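Local coordinates for thioredoxin (Thermosipho africanus, PDB 6MOS), which probably acts as a thiol-disulfide oxidoreductase of the thioredoxin family, reducing disulfides in partner proteins through a redox-active pair of cysteines, at residues K47-A52 / I59-V64. Sequence-based numbering, arbitrary orientation.
With TAM (tris(hydroxyethyl)aminomethane), chain B.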
ATOM      1  N   LYS A  47      -9.350  -5.653   2.205  1.00 33.23           N
ATOM      2  CA  LYS A  47      -9.746  -4.671   1.207  1.00 28.63           C
ATOM      3  C   LYS A  47      -8.601  -4.385   0.250  1.00 31.77           C
ATOM      4  O   LYS A  47      -8.782  -4.394  -0.972  1.00 32.45           O
ATOM      5  CB  LYS A  47     -10.198  -3.379   1.884  1.00 29.76           C
ATOM      6  CG  LYS A  47     -11.244  -3.541   2.982  1.00 34.32           C
ATOM      7  CD  LYS A  47     -11.574  -2.177   3.586  1.00 39.51           C
ATOM      8  CE  LYS A  47     -12.550  -2.265   4.758  1.00 39.78           C
ATOM      9  NZ  LYS A  47     -13.941  -2.541   4.302  1.00 54.28           N
ATOM     10  N   ILE A  48      -7.410  -4.115   0.793  1.00 30.46           N
ATOM     11  CA  ILE A  48      -6.296  -3.752  -0.076  1.00 33.59           C
ATOM     12  C   ILE A  48      -5.907  -4.936  -0.948  1.00 35.15           C
ATOM     13  O   ILE A  48      -5.535  -4.759  -2.113  1.00 30.39           O
ATOM     14  CB  ILE A  48      -5.110  -3.207   0.751  1.00 28.41           C
ATOM     15  CG1 ILE A  48      -4.060  -2.570  -0.166  1.00 30.30           C
ATOM     16  CG2 ILE A  48      -4.463  -4.279   1.611  1.00 31.97           C
ATOM     17  CD1 ILE A  48      -4.532  -1.271  -0.811  1.00 37.86           C
ATOM     18  N   GLN A  49      -6.032  -6.156  -0.425  1.00 32.60           N
ATOM     19  CA  GLN A  49      -5.758  -7.339  -1.237  1.00 35.52           C
ATOM     20  C   GLN A  49      -6.757  -7.468  -2.376  1.00 37.84           C
ATOM     21  O   GLN A  49      -6.383  -7.809  -3.506  1.00 42.12           O
ATOM     22  CB  GLN A  49      -5.787  -8.583  -0.358  1.00 37.59           C
ATOM     23  CG  GLN A  49      -4.612  -8.667   0.574  1.00 40.25           C
ATOM     24  CD  GLN A  49      -4.525 -10.004   1.271  1.00 51.92           C
ATOM     25  OE1 GLN A  49      -3.439 -10.562   1.422  1.00 53.53           O
ATOM     26  NE2 GLN A  49      -5.672 -10.527   1.704  1.00 50.88           N
ATOM     27  N   THR A  50      -8.030  -7.201  -2.098  1.00 35.11           N
ATOM     28  CA  THR A  50      -9.041  -7.271  -3.142  1.00 37.34           C
ATOM     29  C   THR A  50      -8.805  -6.203  -4.198  1.00 39.47           C
ATOM     30  O   THR A  50      -8.896  -6.483  -5.398  1.00 40.13           O
ATOM     31  CB  THR A  50     -10.425  -7.139  -2.512  1.00 45.73           C
ATOM     32  OG1 THR A  50     -10.749  -8.361  -1.832  1.00 53.89           O
ATOM     33  CG2 THR A  50     -11.480  -6.836  -3.570  1.00 47.40           C
ATOM     34  N   ILE A  51      -8.481  -4.981  -3.764  1.00 37.16           N
ATOM     35  CA  ILE A  51      -8.126  -3.907  -4.691  1.00 35.83           C
ATOM     36  C   ILE A  51      -7.024  -4.364  -5.638  1.00 36.64           C
ATOM     37  O   ILE A  51      -7.093  -4.147  -6.855  1.00 40.39           O
ATOM     38  CB  ILE A  51      -7.699  -2.651  -3.910  1.00 31.58           C
ATOM     39  CG1 ILE A  51      -8.888  -2.060  -3.157  1.00 37.96           C
ATOM     40  CG2 ILE A  51      -7.088  -1.610  -4.833  1.00 36.59           C
ATOM     41  CD1 ILE A  51      -8.472  -1.170  -2.003  1.00 42.39           C
ATOM     42  N   ALA A  52      -5.987  -5.002  -5.089  1.00 40.61           N
ATOM     43  CA  ALA A  52      -4.859  -5.434  -5.909  1.00 39.93           C
ATOM     44  C   ALA A  52      -5.287  -6.500  -6.910  1.00 32.76           C
ATOM     45  O   ALA A  52      -4.934  -6.438  -8.095  1.00 40.60           O
ATOM     46  CB  ALA A  52      -3.732  -5.952  -5.014  1.00 30.87           C
ATOM     47  N   ILE A  59       0.981  -7.254  -4.929  1.00 26.42           N
ATOM     48  CA  ILE A  59       0.922  -6.633  -3.614  1.00 19.80           C
ATOM     49  C   ILE A  59       1.855  -7.383  -2.682  1.00 28.58           C
ATOM     50  O   ILE A  59       1.822  -8.618  -2.617  1.00 33.78           O
ATOM     51  CB  ILE A  59      -0.505  -6.595  -3.031  1.00 32.20           C
ATOM     52  CG1 ILE A  59      -0.475  -5.939  -1.652  1.00 31.94           C
ATOM     53  CG2 ILE A  59      -1.110  -7.994  -2.945  1.00 32.50           C
ATOM     54  CD1 ILE A  59      -1.847  -5.581  -1.123  1.00 35.71           C
ATOM     55  N   GLU A  60       2.697  -6.649  -1.975  1.00 22.86           N
ATOM     56  CA  GLU A  60       3.583  -7.242  -0.991  1.00 17.33           C
ATOM     57  C   GLU A  60       3.135  -6.774   0.385  1.00 23.46           C
ATOM     58  O   GLU A  60       3.012  -5.567   0.615  1.00 22.43           O
ATOM     59  CB  GLU A  60       5.029  -6.849  -1.255  1.00 21.45           C
ATOM     60  CG  GLU A  60       5.974  -7.485  -0.261  1.00 25.33           C
ATOM     61  CD  GLU A  60       7.432  -7.180  -0.540  1.00 32.45           C
ATOM     62  OE1 GLU A  60       7.722  -6.404  -1.481  1.00 24.43           O
ATOM     63  OE2 GLU A  60       8.287  -7.716   0.207  1.00 29.68           O
ATOM     64  N   VAL A  61       2.855  -7.717   1.278  1.00 20.19           N
ATOM     65  CA  VAL A  61       2.441  -7.390   2.640  1.00 16.94           C
ATOM     66  C   VAL A  61       3.676  -7.508   3.521  1.00 24.38           C
ATOM     67  O   VAL A  61       4.340  -8.552   3.539  1.00 23.86           O
ATOM     68  CB  VAL A  61       1.303  -8.303   3.124  1.00 19.71           C
ATOM     69  CG1 VAL A  61       0.858  -7.890   4.526  1.00 24.85           C
ATOM     70  CG2 VAL A  61       0.128  -8.219   2.166  1.00 21.98           C
ATOM     71  N   ILE A  62       4.023  -6.423   4.207  1.00 18.05           N
ATOM     72  CA  ILE A  62       5.300  -6.299   4.893  1.00 20.03           C
ATOM     73  C   ILE A  62       5.006  -6.074   6.366  1.00 25.49           C
ATOM     74  O   ILE A  62       4.298  -5.122   6.720  1.00 24.04           O
ATOM     75  CB  ILE A  62       6.140  -5.150   4.317  1.00 24.42           C
ATOM     76  CG1 ILE A  62       6.409  -5.407   2.834  1.00 23.04           C
ATOM     77  CG2 ILE A  62       7.444  -4.972   5.108  1.00 27.54           C
ATOM     78  CD1 ILE A  62       6.919  -4.210   2.083  1.00 26.29           C
ATOM     79  N   ASP A  63       5.532  -6.952   7.220  1.00 24.28           N
ATOM     80  CA  ASP A  63       5.344  -6.829   8.659  1.00 28.09           C
ATOM     81  C   ASP A  63       6.525  -6.051   9.227  1.00 26.13           C
ATOM     82  O   ASP A  63       7.659  -6.541   9.228  1.00 26.63           O
ATOM     83  CB  ASP A  63       5.210  -8.196   9.322  1.00 28.17           C
ATOM     84  CG  ASP A  63       4.701  -8.078  10.748  1.00 28.99           C
ATOM     85  OD1 ASP A  63       5.478  -7.600  11.597  1.00 24.93           O
ATOM     86  OD2 ASP A  63       3.532  -8.439  11.002  1.00 32.50           O
ATOM     87  N   VAL A  64       6.250  -4.845   9.738  1.00 25.31           N
ATOM     88  CA  VAL A  64       7.327  -3.943  10.140  1.00 23.82           C
ATOM     89  C   VAL A  64       8.010  -4.412  11.415  1.00 27.05           C
ATOM     90  O   VAL A  64       9.123  -3.966  11.714  1.00 26.37           O
ATOM     91  CB  VAL A  64       6.802  -2.502  10.290  1.00 26.79           C
ATOM     92  CG1 VAL A  64       6.175  -2.057   8.979  1.00 24.27           C
ATOM     93  CG2 VAL A  64       5.807  -2.374  11.464  1.00 26.41           C
TER
HETATM   94  C   TAM B 201       4.559 -11.865  -2.151  1.00 39.77           C
HETATM   95  C1  TAM B 201       4.864 -11.779  -0.645  1.00 30.83           C
HETATM   96  C2  TAM B 201       3.291 -11.119  -2.528  1.00 29.63           C
HETATM   97  C3  TAM B 201       5.798 -11.328  -2.897  1.00 31.42           C
HETATM   98  C4  TAM B 201       3.642 -11.633   0.253  1.00 45.67           C
HETATM   99  C5  TAM B 201       2.185 -12.067  -3.000  1.00 38.59           C
HETATM  100  C6  TAM B 201       5.547 -10.316  -4.014  1.00 26.13           C
HETATM  101  N   TAM B 201       4.369 -13.268  -2.503  1.00 37.38           N
HETATM  102  O4  TAM B 201       3.657 -10.333   0.764  1.00 25.82           O
HETATM  103  O5  TAM B 201       0.974 -11.373  -3.157  1.00 45.22           O
HETATM  104  O6  TAM B 201       5.254 -10.936  -5.255  1.00 36.32           O
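Where I59 packs on I48 and A52, helix segment 47-52 and strand 59-63 run nearly antiparallel, their axes at 160° and 9.6 Å apart at closest approach. The backbones come nearest at A52 and I59, whose CA atoms lie 6.3 Å apart. I59 CB sits 3.8 Å from A52 CB, with the I59 CG2 branch resting on the same methyl, while I59 CD1 reaches I48 CG1 at 3.9 Å and also lies against I48 CG2. An extended chain, with CG1 anti to the backbone N (chi1 180°) and chi2 also near trans, carries CD1 that far. Further along the strand the contact thins to Q49 OE1 against V61 CG2 at 4.3 Å. Helix 39-55 and strand 58-63 complete a beta-alpha-beta unit with strand 29-34, part of the thioredoxin fold; I48 also touches Y32 and V103. An alanine in place of I59 would keep CB against A52 but would probably leave a gap beside I48, where CD1 now lies, and take CG2 off A52 CB. As the edge strand, 58-63 binds the tris(hydroxyethyl)aminomethane molecule: V61 N donates to O4 at 2.8 Å, with an N-H...O angle of 159°, and O5 donates to I59 O at 2.9 Å.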